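Local coordinates for protein transcriptional regulator, TetR family (Thermus thermophilus, PDB 3VPR) that probably binds DNA through a helix-turn-helix motif and represses transcription, working as a dimer of all-alpha subunits, at residues I54-L57 / A58-L62; E92-P95 / F96-M100; G148-V151 / L152-N156; E171-A174 / R175-D179. All blocks are in the same frame, centred on the assembly; numbering follows the deposited sequence.

Contact 1 of 4, residues I54-L57 / A58-L62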
loop_
_atom_site.group_PDB
_atom_site.type_symbol
_atom_site.label_atom_id
_atom_site.label_comp_id
_atom_site.label_asym_id
_atom_site.label_seq_id
_atom_site.Cartn_x
_atom_site.Cartn_y
_atom_site.Cartn_z
ATOM N N ILE A 54 -15.177 4.194 12.930
ATOM C CA ILE A 54 -14.269 5.058 12.202
ATOM C C ILE A 54 -14.046 4.441 10.806
ATOM O O ILE A 54 -14.093 5.134 9.789
ATOM C CB ILE A 54 -12.923 5.182 12.939
ATOM C CG1 ILE A 54 -13.081 6.132 14.133
ATOM C CG2 ILE A 54 -11.835 5.664 11.980
ATOM C CD1 ILE A 54 -11.861 6.221 15.025
ATOM N N SER A 55 -13.813 3.134 10.761
ATOM C CA SER A 55 -13.588 2.446 9.485
ATOM C C SER A 55 -14.810 2.574 8.579
ATOM O O SER A 55 -14.690 2.913 7.405
ATOM C CB SER A 55 -13.278 0.971 9.735
ATOM O OG SER A 55 -12.087 0.846 10.492
ATOM N N LEU A 56 -15.984 2.307 9.136
ATOM C CA LEU A 56 -17.239 2.420 8.393
ATOM C C LEU A 56 -17.372 3.829 7.800
ATOM O O LEU A 56 -17.585 3.985 6.600
ATOM C CB LEU A 56 -18.412 2.139 9.336
ATOM C CG LEU A 56 -19.490 1.141 8.910
ATOM C CD1 LEU A 56 -18.848 -0.163 8.443
ATOM C CD2 LEU A 56 -20.421 0.895 10.096
ATOM N N LEU A 57 -17.234 4.851 8.642
ATOM C CA LEU A 57 -17.325 6.249 8.200
ATOM C C LEU A 57 -16.413 6.536 7.005
ATOM O O LEU A 57 -16.806 7.199 6.045
ATOM C CB LEU A 57 -16.967 7.188 9.356
ATOM C CG LEU A 57 -17.039 8.705 9.144
ATOM C CD1 LEU A 57 -17.310 9.379 10.483
ATOM C CD2 LEU A 57 -15.740 9.235 8.513
ATOM N N ALA A 58 -15.187 6.038 7.064
ATOM C CA ALA A 58 -14.254 6.250 5.973
ATOM C C ALA A 58 -14.658 5.471 4.726
ATOM O O ALA A 58 -14.665 6.030 3.633
ATOM C CB ALA A 58 -12.841 5.854 6.407
ATOM N N LEU A 59 -14.999 4.192 4.894
ATOM C CA LEU A 59 -15.382 3.334 3.771
ATOM C C LEU A 59 -16.719 3.681 3.132
ATOM O O LEU A 59 -16.854 3.580 1.912
ATOM C CB LEU A 59 -15.370 1.859 4.198
ATOM C CG LEU A 59 -13.959 1.333 4.496
ATOM C CD1 LEU A 59 -14.018 -0.031 5.164
ATOM C CD2 LEU A 59 -13.168 1.268 3.205
ATOM N N LYS A 60 -17.701 4.086 3.938
ATOM C CA LYS A 60 -19.011 4.456 3.397
ATOM C C LYS A 60 -18.870 5.731 2.585
ATOM O O LYS A 60 -19.445 5.857 1.507
ATOM C CB LYS A 60 -20.037 4.669 4.515
ATOM C CG LYS A 60 -20.625 3.371 5.063
ATOM C CD LYS A 60 -21.695 3.638 6.127
ATOM C CE LYS A 60 -22.396 2.353 6.556
ATOM N NZ LYS A 60 -23.358 2.584 7.672
ATOM N N GLY A 61 -18.094 6.675 3.104
ATOM C CA GLY A 61 -17.885 7.915 2.384
ATOM C C GLY A 61 -17.150 7.630 1.087
ATOM O O GLY A 61 -17.430 8.231 0.053
ATOM N N LEU A 62 -16.213 6.690 1.131
ATOM C CA LEU A 62 -15.451 6.350 -0.063
ATOM C C LEU A 62 -16.359 5.684 -1.093
ATOM O O LEU A 62 -16.372 6.060 -2.257
ATOM C CB LEU A 62 -14.283 5.425 0.309
ATOM C CG LEU A 62 -13.230 5.154 -0.760
ATOM C CD1 LEU A 62 -12.712 6.482 -1.296
ATOM C CD2 LEU A 62 -12.092 4.333 -0.178
#
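The i to i+4 hydrogen bonds of helix 47-70 join residues 54-57 to 58-61, and they are not equally short. K60 N to L56 O is the shortest at 2.7 Å, followed by L59 N to S55 O at 2.8 Å, whereas G61 N is 3.3 Å from L57 O. L57 O also hydrogen-bonds Y89 OH, on helix 75-92.

Van der Waals contact along the turn joins L56 and K60, whose side chains run side by side in the same direction. K60 is extended beyond CG, which lays its methylene chain along the leucine, with K60 CE 3.9 Å from L56 CG. One residue earlier in the chain the contact is of carbon against a carbonyl oxygen: L59 rests its CB and CG on S55 O, with L59 CG 3.4 Å from S55 O. The S55 hydroxyl turns back to bond L51 O within the same helix.

Side chains of this turn pack on three further helices: I54 on helix 4-19 of the DNA-binding region, I54, L57 and L59 on helix 94-103, and L56, L59, K60 and L62 on helix 109-135.

Contact 2 of 4, residues E92-P95 / F96-M100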
loop_
_atom_site.group_PDB
_atom_site.type_symbol
_atom_site.label_atom_id
_atom_site.label_comp_id
_atom_site.label_asym_id
_atom_site.label_seq_id
_atom_site.Cartn_x
_atom_site.Cartn_y
_atom_site.Cartn_z
ATOM N N GLU A 92 -9.413 14.618 2.783
ATOM C CA GLU A 92 -10.243 15.383 3.711
ATOM C C GLU A 92 -10.490 14.598 5.000
ATOM O O GLU A 92 -10.747 15.179 6.053
ATOM C CB GLU A 92 -11.591 15.715 3.071
ATOM C CG GLU A 92 -11.504 16.412 1.728
ATOM C CD GLU A 92 -12.866 16.572 1.084
ATOM O OE1 GLU A 92 -13.594 15.561 0.989
ATOM O OE2 GLU A 92 -13.208 17.701 0.672
ATOM N N ASN A 93 -10.406 13.275 4.913
ATOM C CA ASN A 93 -10.649 12.412 6.066
ATOM C C ASN A 93 -9.410 11.561 6.356
ATOM O O ASN A 93 -9.512 10.398 6.754
ATOM C CB ASN A 93 -11.858 11.523 5.754
ATOM C CG ASN A 93 -13.095 12.335 5.405
ATOM O OD1 ASN A 93 -13.750 12.882 6.285
ATOM N ND2 ASN A 93 -13.404 12.436 4.116
ATOM N N TYR A 94 -8.245 12.162 6.149
ATOM C CA TYR A 94 -6.962 11.493 6.339
ATOM C C TYR A 94 -6.838 10.639 7.605
ATOM O O TYR A 94 -6.517 9.451 7.532
ATOM C CB TYR A 94 -5.840 12.534 6.305
ATOM C CG TYR A 94 -4.458 11.945 6.427
ATOM C CD1 TYR A 94 -3.845 11.338 5.339
ATOM C CD2 TYR A 94 -3.763 11.995 7.634
ATOM C CE1 TYR A 94 -2.576 10.799 5.442
ATOM C CE2 TYR A 94 -2.487 11.456 7.751
ATOM C CZ TYR A 94 -1.902 10.860 6.648
ATOM O OH TYR A 94 -0.642 10.314 6.747
ATOM N N PRO A 95 -7.080 11.230 8.787
ATOM C CA PRO A 95 -6.963 10.427 10.012
ATOM C C PRO A 95 -7.835 9.165 10.077
ATOM O O PRO A 95 -7.436 8.169 10.682
ATOM C CB PRO A 95 -7.265 11.434 11.129
ATOM C CG PRO A 95 -8.013 12.544 10.436
ATOM C CD PRO A 95 -7.386 12.640 9.091
ATOM N N PHE A 96 -9.016 9.197 9.464
ATOM C CA PHE A 96 -9.885 8.023 9.461
ATOM C C PHE A 96 -9.274 6.888 8.641
ATOM O O PHE A 96 -9.437 5.712 8.969
ATOM C CB PHE A 96 -11.256 8.357 8.875
ATOM C CG PHE A 96 -12.107 9.204 9.765
ATOM C CD1 PHE A 96 -11.951 10.585 9.791
ATOM C CD2 PHE A 96 -13.069 8.621 10.585
ATOM C CE1 PHE A 96 -12.743 11.376 10.625
ATOM C CE2 PHE A 96 -13.870 9.402 11.427
ATOM C CZ PHE A 96 -13.707 10.781 11.447
ATOM N N PHE A 97 -8.581 7.249 7.566
ATOM C CA PHE A 97 -7.948 6.263 6.699
ATOM C C PHE A 97 -6.724 5.652 7.351
ATOM O O PHE A 97 -6.498 4.447 7.241
ATOM C CB PHE A 97 -7.597 6.903 5.361
ATOM C CG PHE A 97 -8.767 7.000 4.433
ATOM C CD1 PHE A 97 -9.067 5.958 3.560
ATOM C CD2 PHE A 97 -9.618 8.092 4.486
ATOM C CE1 PHE A 97 -10.204 6.004 2.756
ATOM C CE2 PHE A 97 -10.757 8.144 3.687
ATOM C CZ PHE A 97 -11.049 7.100 2.823
ATOM N N VAL A 98 -5.939 6.476 8.034
ATOM C CA VAL A 98 -4.760 5.974 8.717
ATOM C C VAL A 98 -5.221 5.005 9.805
ATOM O O VAL A 98 -4.576 3.991 10.068
ATOM C CB VAL A 98 -3.945 7.123 9.348
ATOM C CG1 VAL A 98 -2.804 6.554 10.201
ATOM C CG2 VAL A 98 -3.389 8.021 8.247
ATOM N N THR A 99 -6.358 5.303 10.418
ATOM C CA THR A 99 -6.879 4.444 11.475
ATOM C C THR A 99 -7.368 3.113 10.908
ATOM O O THR A 99 -7.004 2.044 11.402
ATOM C CB THR A 99 -8.052 5.120 12.228
ATOM O OG1 THR A 99 -7.583 6.297 12.899
ATOM C CG2 THR A 99 -8.651 4.163 13.255
HETATM N N MSE A 100 -8.195 3.190 9.872
HETATM C CA MSE A 100 -8.753 2.003 9.235
HETATM C C MSE A 100 -7.724 0.997 8.700
HETATM O O MSE A 100 -7.828 -0.206 8.953
HETATM C CB MSE A 100 -9.664 2.409 8.080
HETATM C CG MSE A 100 -10.043 1.221 7.224
HETATM SE SE MSE A 100 -10.323 1.686 5.398
HETATM C CE MSE A 100 -8.497 2.065 4.895
#
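Y94 and V98, one helical turn apart, make a CH-pi contact: V98 CG2 lies over one face of the tyrosine ring, 3.8 Å from its centroid and displaced toward the rim on the CZ side. The side-chain conformations account for it. Y94 holds CG anti to the backbone N (chi1 -177°), which lays the ring alongside V98, while the valine sets CG2 beside its own backbone N, leaving that methyl against the ring.

T99 uses its rotamer differently. With OG1 beside the backbone N (chi1 -64°), its hydroxyl turns back and donates to P95 O, the T99 OG1 to P95 O distance being 2.9 Å. T99 N bonds the same oxygen from the opposite face of the carbonyl plane, and two donors from one residue thus hold P95 O.

Around N93, at the N-cap position, the rings of F96 and F97 both turn an edge to N93 O, the closest approach being F97 CD2 at 3.2 Å. F96 N and F97 N give this oxygen weak hydrogen bonds. The N93 amide makes no cap; its ND2 reaches back to Y89 O in the preceding helix.

Helix 94-103 packs on two others: F96, T99 and M100, a selenomethionine, lie against helix 47-70, whereas P95, V98 and T99 touch helix 4-19.

Contact 3 of 4, residues G148-V151 / L152-N156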
loop_
_atom_site.group_PDB
_atom_site.type_symbol
_atom_site.label_atom_id
_atom_site.label_comp_id
_atom_site.label_asym_id
_atom_site.label_seq_id
_atom_site.Cartn_x
_atom_site.Cartn_y
_atom_site.Cartn_z
ATOM N N GLY A 148 -8.305 -2.736 -12.365
ATOM C CA GLY A 148 -8.923 -2.140 -11.195
ATOM C C GLY A 148 -7.971 -2.145 -10.016
ATOM O O GLY A 148 -7.924 -1.206 -9.218
ATOM N N ARG A 149 -7.192 -3.214 -9.909
ATOM C CA ARG A 149 -6.243 -3.337 -8.817
ATOM C C ARG A 149 -5.100 -2.335 -9.027
ATOM O O ARG A 149 -4.564 -1.771 -8.074
ATOM C CB ARG A 149 -5.712 -4.775 -8.758
ATOM C CG ARG A 149 -4.801 -5.069 -7.579
ATOM C CD ARG A 149 -5.580 -5.080 -6.280
ATOM N NE ARG A 149 -6.632 -6.092 -6.301
ATOM C CZ ARG A 149 -7.448 -6.342 -5.283
ATOM N NH1 ARG A 149 -7.333 -5.650 -4.158
ATOM N NH2 ARG A 149 -8.380 -7.283 -5.391
ATOM N N ALA A 150 -4.743 -2.100 -10.281
ATOM C CA ALA A 150 -3.668 -1.161 -10.587
ATOM C C ALA A 150 -4.069 0.236 -10.115
ATOM O O ALA A 150 -3.299 0.925 -9.444
ATOM C CB ALA A 150 -3.395 -1.149 -12.076
ATOM N N VAL A 151 -5.282 0.644 -10.464
ATOM C CA VAL A 151 -5.786 1.951 -10.069
ATOM C C VAL A 151 -5.908 2.106 -8.541
ATOM O O VAL A 151 -5.439 3.098 -7.971
ATOM C CB VAL A 151 -7.172 2.220 -10.712
ATOM C CG1 VAL A 151 -7.704 3.572 -10.271
ATOM C CG2 VAL A 151 -7.052 2.163 -12.215
ATOM N N LEU A 152 -6.535 1.136 -7.883
ATOM C CA LEU A 152 -6.705 1.207 -6.437
ATOM C C LEU A 152 -5.332 1.257 -5.767
ATOM O O LEU A 152 -5.143 1.958 -4.765
ATOM C CB LEU A 152 -7.531 0.012 -5.934
ATOM C CG LEU A 152 -9.049 0.072 -6.215
ATOM C CD1 LEU A 152 -9.709 -1.261 -5.875
ATOM C CD2 LEU A 152 -9.687 1.195 -5.392
ATOM N N SER A 153 -4.365 0.535 -6.331
ATOM C CA SER A 153 -3.019 0.553 -5.770
ATOM C C SER A 153 -2.462 1.975 -5.821
ATOM O O SER A 153 -1.865 2.450 -4.859
ATOM C CB SER A 153 -2.089 -0.399 -6.538
ATOM O OG SER A 153 -2.523 -1.745 -6.404
HETATM N N MSE A 154 -2.656 2.666 -6.938
HETATM C CA MSE A 154 -2.138 4.027 -7.028
HETATM C C MSE A 154 -2.801 4.929 -5.981
HETATM O O MSE A 154 -2.127 5.675 -5.268
HETATM C CB MSE A 154 -2.360 4.599 -8.434
HETATM C CG MSE A 154 -1.564 3.900 -9.533
HETATM SE SE MSE A 154 -2.039 4.509 -11.320
HETATM C CE MSE A 154 -3.321 3.179 -11.801
ATOM N N LEU A 155 -4.122 4.841 -5.885
ATOM C CA LEU A 155 -4.873 5.661 -4.947
ATOM C C LEU A 155 -4.610 5.291 -3.481
ATOM O O LEU A 155 -4.287 6.166 -2.677
ATOM C CB LEU A 155 -6.370 5.558 -5.254
ATOM C CG LEU A 155 -6.791 5.906 -6.690
ATOM C CD1 LEU A 155 -8.200 5.412 -6.930
ATOM C CD2 LEU A 155 -6.693 7.417 -6.931
ATOM N N ASN A 156 -4.723 4.007 -3.131
ATOM C CA ASN A 156 -4.513 3.593 -1.738
ATOM C C ASN A 156 -3.076 3.689 -1.236
ATOM O O ASN A 156 -2.860 4.011 -0.071
ATOM C CB ASN A 156 -5.051 2.177 -1.494
ATOM C CG ASN A 156 -6.562 2.095 -1.650
ATOM O OD1 ASN A 156 -7.247 3.108 -1.542
ATOM N ND2 ASN A 156 -7.086 0.890 -1.897
#
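Regular alpha-helical backbone bonds link 148-151 to 152-155 in helix 144-161, the straightest being L152 N to G148 O (170° at the hydrogen) and L155 N to V151 O. S153 adds a side-chain bond to this pattern. Its OG, beside the backbone N at chi1 -64°, donates to R149 O at 2.6 Å, and S153 N reaches the same oxygen from the other face of its plane, so that the buried hydroxyl is satisfied within its own helix.

V151 spreads its two methyls over two partners. CG1 lies alongside L155, 3.8 Å from L155 CD1, the two side chains pointing the same way. CG2 faces the methyl of M154, a selenomethionine, with V151 CG2 to M154 CE at 3.9 Å; here the side chains cross. The M154 chain is extended through chi2 and then bends at chi3 (-95°), which folds CE back over the preceding turn, 3.3 Å from V151 CA and 4.3 Å from A150 CB. L152 sets its CG 3.5 Å from G148 O.

The R149 side chain bends at chi2 and chi3. Its guanidinium forms a salt bridge with E123 of helix 109-135 and a cation-pi contact with W161 of the second subunit.

Beside it, A150 packs on L180 and S153 on W157, both also of the second subunit, while V151, L152 and L155 face inward. A helix with one side in the subunit core and the other on its partner is characteristic of the dimer interface of TetR-family regulators, in which helices of the C-terminal domain from both subunits associate.

Contact 4 of 4, residues E171-A174 / R175-D179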
loop_
_atom_site.group_PDB
_atom_site.type_symbol
_atom_site.label_atom_id
_atom_site.label_comp_id
_atom_site.label_asym_id
_atom_site.label_seq_id
_atom_site.Cartn_x
_atom_site.Cartn_y
_atom_site.Cartn_z
ATOM N N GLU A 171 -5.967 15.221 -5.086
ATOM C CA GLU A 171 -6.802 15.124 -6.267
ATOM C C GLU A 171 -6.040 15.441 -7.562
ATOM O O GLU A 171 -6.339 14.871 -8.616
ATOM C CB GLU A 171 -8.004 16.049 -6.094
ATOM C CG GLU A 171 -8.771 16.364 -7.356
ATOM C CD GLU A 171 -10.121 16.969 -7.044
ATOM O OE1 GLU A 171 -10.183 17.838 -6.147
ATOM O OE2 GLU A 171 -11.115 16.577 -7.694
ATOM N N GLU A 172 -5.068 16.349 -7.495
ATOM C CA GLU A 172 -4.293 16.689 -8.689
ATOM C C GLU A 172 -3.385 15.517 -9.022
ATOM O O GLU A 172 -3.204 15.168 -10.183
ATOM C CB GLU A 172 -3.481 17.969 -8.467
ATOM C CG GLU A 172 -4.332 19.243 -8.491
ATOM C CD GLU A 172 -4.962 19.512 -9.858
ATOM O OE1 GLU A 172 -4.222 19.890 -10.791
ATOM O OE2 GLU A 172 -6.195 19.341 -10.003
ATOM N N VAL A 173 -2.817 14.912 -7.990
ATOM C CA VAL A 173 -1.978 13.732 -8.152
ATOM C C VAL A 173 -2.841 12.665 -8.840
ATOM O O VAL A 173 -2.408 11.983 -9.775
ATOM C CB VAL A 173 -1.551 13.175 -6.779
ATOM C CG1 VAL A 173 -0.850 11.834 -6.956
ATOM C CG2 VAL A 173 -0.661 14.178 -6.065
ATOM N N ALA A 174 -4.075 12.530 -8.369
ATOM C CA ALA A 174 -4.996 11.547 -8.924
ATOM C C ALA A 174 -5.274 11.843 -10.391
ATOM O O ALA A 174 -5.476 10.923 -11.188
ATOM C CB ALA A 174 -6.292 11.552 -8.136
ATOM N N ARG A 175 -5.272 13.124 -10.751
ATOM C CA ARG A 175 -5.537 13.504 -12.133
ATOM C C ARG A 175 -4.365 13.113 -13.030
ATOM O O ARG A 175 -4.562 12.669 -14.167
ATOM C CB ARG A 175 -5.808 15.007 -12.243
ATOM C CG ARG A 175 -6.211 15.439 -13.637
ATOM C CD ARG A 175 -6.819 16.827 -13.628
ATOM N NE ARG A 175 -7.980 16.900 -12.743
ATOM C CZ ARG A 175 -8.751 17.975 -12.604
ATOM N NH1 ARG A 175 -9.785 17.950 -11.774
ATOM N NH2 ARG A 175 -8.493 19.075 -13.300
ATOM N N ALA A 176 -3.151 13.279 -12.514
ATOM C CA ALA A 176 -1.959 12.913 -13.268
ATOM C C ALA A 176 -1.925 11.390 -13.420
ATOM O O ALA A 176 -1.504 10.877 -14.456
ATOM C CB ALA A 176 -0.707 13.407 -12.558
ATOM N N TYR A 177 -2.382 10.670 -12.391
ATOM C CA TYR A 177 -2.419 9.206 -12.453
ATOM C C TYR A 177 -3.434 8.767 -13.505
ATOM O O TYR A 177 -3.220 7.787 -14.233
ATOM C CB TYR A 177 -2.817 8.595 -11.102
ATOM C CG TYR A 177 -1.715 8.533 -10.064
ATOM C CD1 TYR A 177 -0.374 8.469 -10.435
ATOM C CD2 TYR A 177 -2.022 8.462 -8.713
ATOM C CE1 TYR A 177 0.629 8.330 -9.481
ATOM C CE2 TYR A 177 -1.031 8.321 -7.753
ATOM C CZ TYR A 177 0.291 8.251 -8.141
ATOM O OH TYR A 177 1.263 8.056 -7.185
ATOM N N HIS A 178 -4.543 9.498 -13.594
ATOM C CA HIS A 178 -5.578 9.158 -14.564
ATOM C C HIS A 178 -5.059 9.308 -15.984
ATOM O O HIS A 178 -5.296 8.447 -16.843
ATOM C CB HIS A 178 -6.824 10.025 -14.368
ATOM C CG HIS A 178 -7.835 9.861 -15.457
ATOM N ND1 HIS A 178 -7.881 10.687 -16.559
ATOM C CD2 HIS A 178 -8.796 8.926 -15.648
ATOM C CE1 HIS A 178 -8.826 10.269 -17.381
ATOM N NE2 HIS A 178 -9.395 9.200 -16.854
ATOM N N ASP A 179 -4.356 10.412 -16.225
ATOM C CA ASP A 179 -3.783 10.663 -17.539
ATOM C C ASP A 179 -2.807 9.538 -17.861
ATOM O O ASP A 179 -2.796 8.998 -18.976
ATOM C CB ASP A 179 -3.031 12.001 -17.564
ATOM C CG ASP A 179 -2.152 12.146 -18.807
ATOM O OD1 ASP A 179 -2.689 12.348 -19.914
ATOM O OD2 ASP A 179 -0.916 12.036 -18.683
#
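V173 CG1 sits over one face of the Y177 ring and E172 OE2 over one face of the R175 guanidinium, both on helix 170-183 in the C-terminal domain of this TetR-type fold. The valine contact is CH-pi, 4.0 Å from V173 CG1 to the ring centroid, 28° off the ring normal and nearest to CE2; the two side chains run the same way. E172 OE2 lies 3.9 Å above the R175 guanidinium plane, over its centre. The carboxylate and guanidinium planes are 66° apart and no N-H points at the oxygen, so any attraction is probably electrostatic only and falls short of a salt bridge. A bend at chi2 (-65°) brings the E172 carboxylate round to this position.

Salt bridges tie R175 to E84 and E171 to R88, both on helix 75-92. On the dimer side, A176 packs on L146 and Y177 on R149, both of the second subunit, and D179 forms a salt bridge with R140 of that subunit.

Backbone bonds continue through the turn, though R175 N divides itself between E171 O and, weakly, E172 O. Further along, H178 N donates to A174 O at 2.9 Å, and H178 NE2 hydrogen-bonds K76 O.

Overall arrangement
Contacts 1, 3 and 4 are turns inside helices, whereas contact 2 is the start of one, and their chemistry follows their surroundings. Contacts 1 and 2 touch directly, joining helices 47-70 and 94-103 next to helix 4-19 of the DNA-binding region. Contacts 3 and 4 lie on consecutive helices, meet through M154 and Y177, and both reach the second subunit; their centres are about 12 Å apart. Contact 3 is the buried one and largely aliphatic, whereas contacts 1, 2 and 4 are partly buried. Contact 4, farthest from the chain centre, carries the most charge; contact 2 is the aromatic one, and contact 1 pairs leucine with lysine.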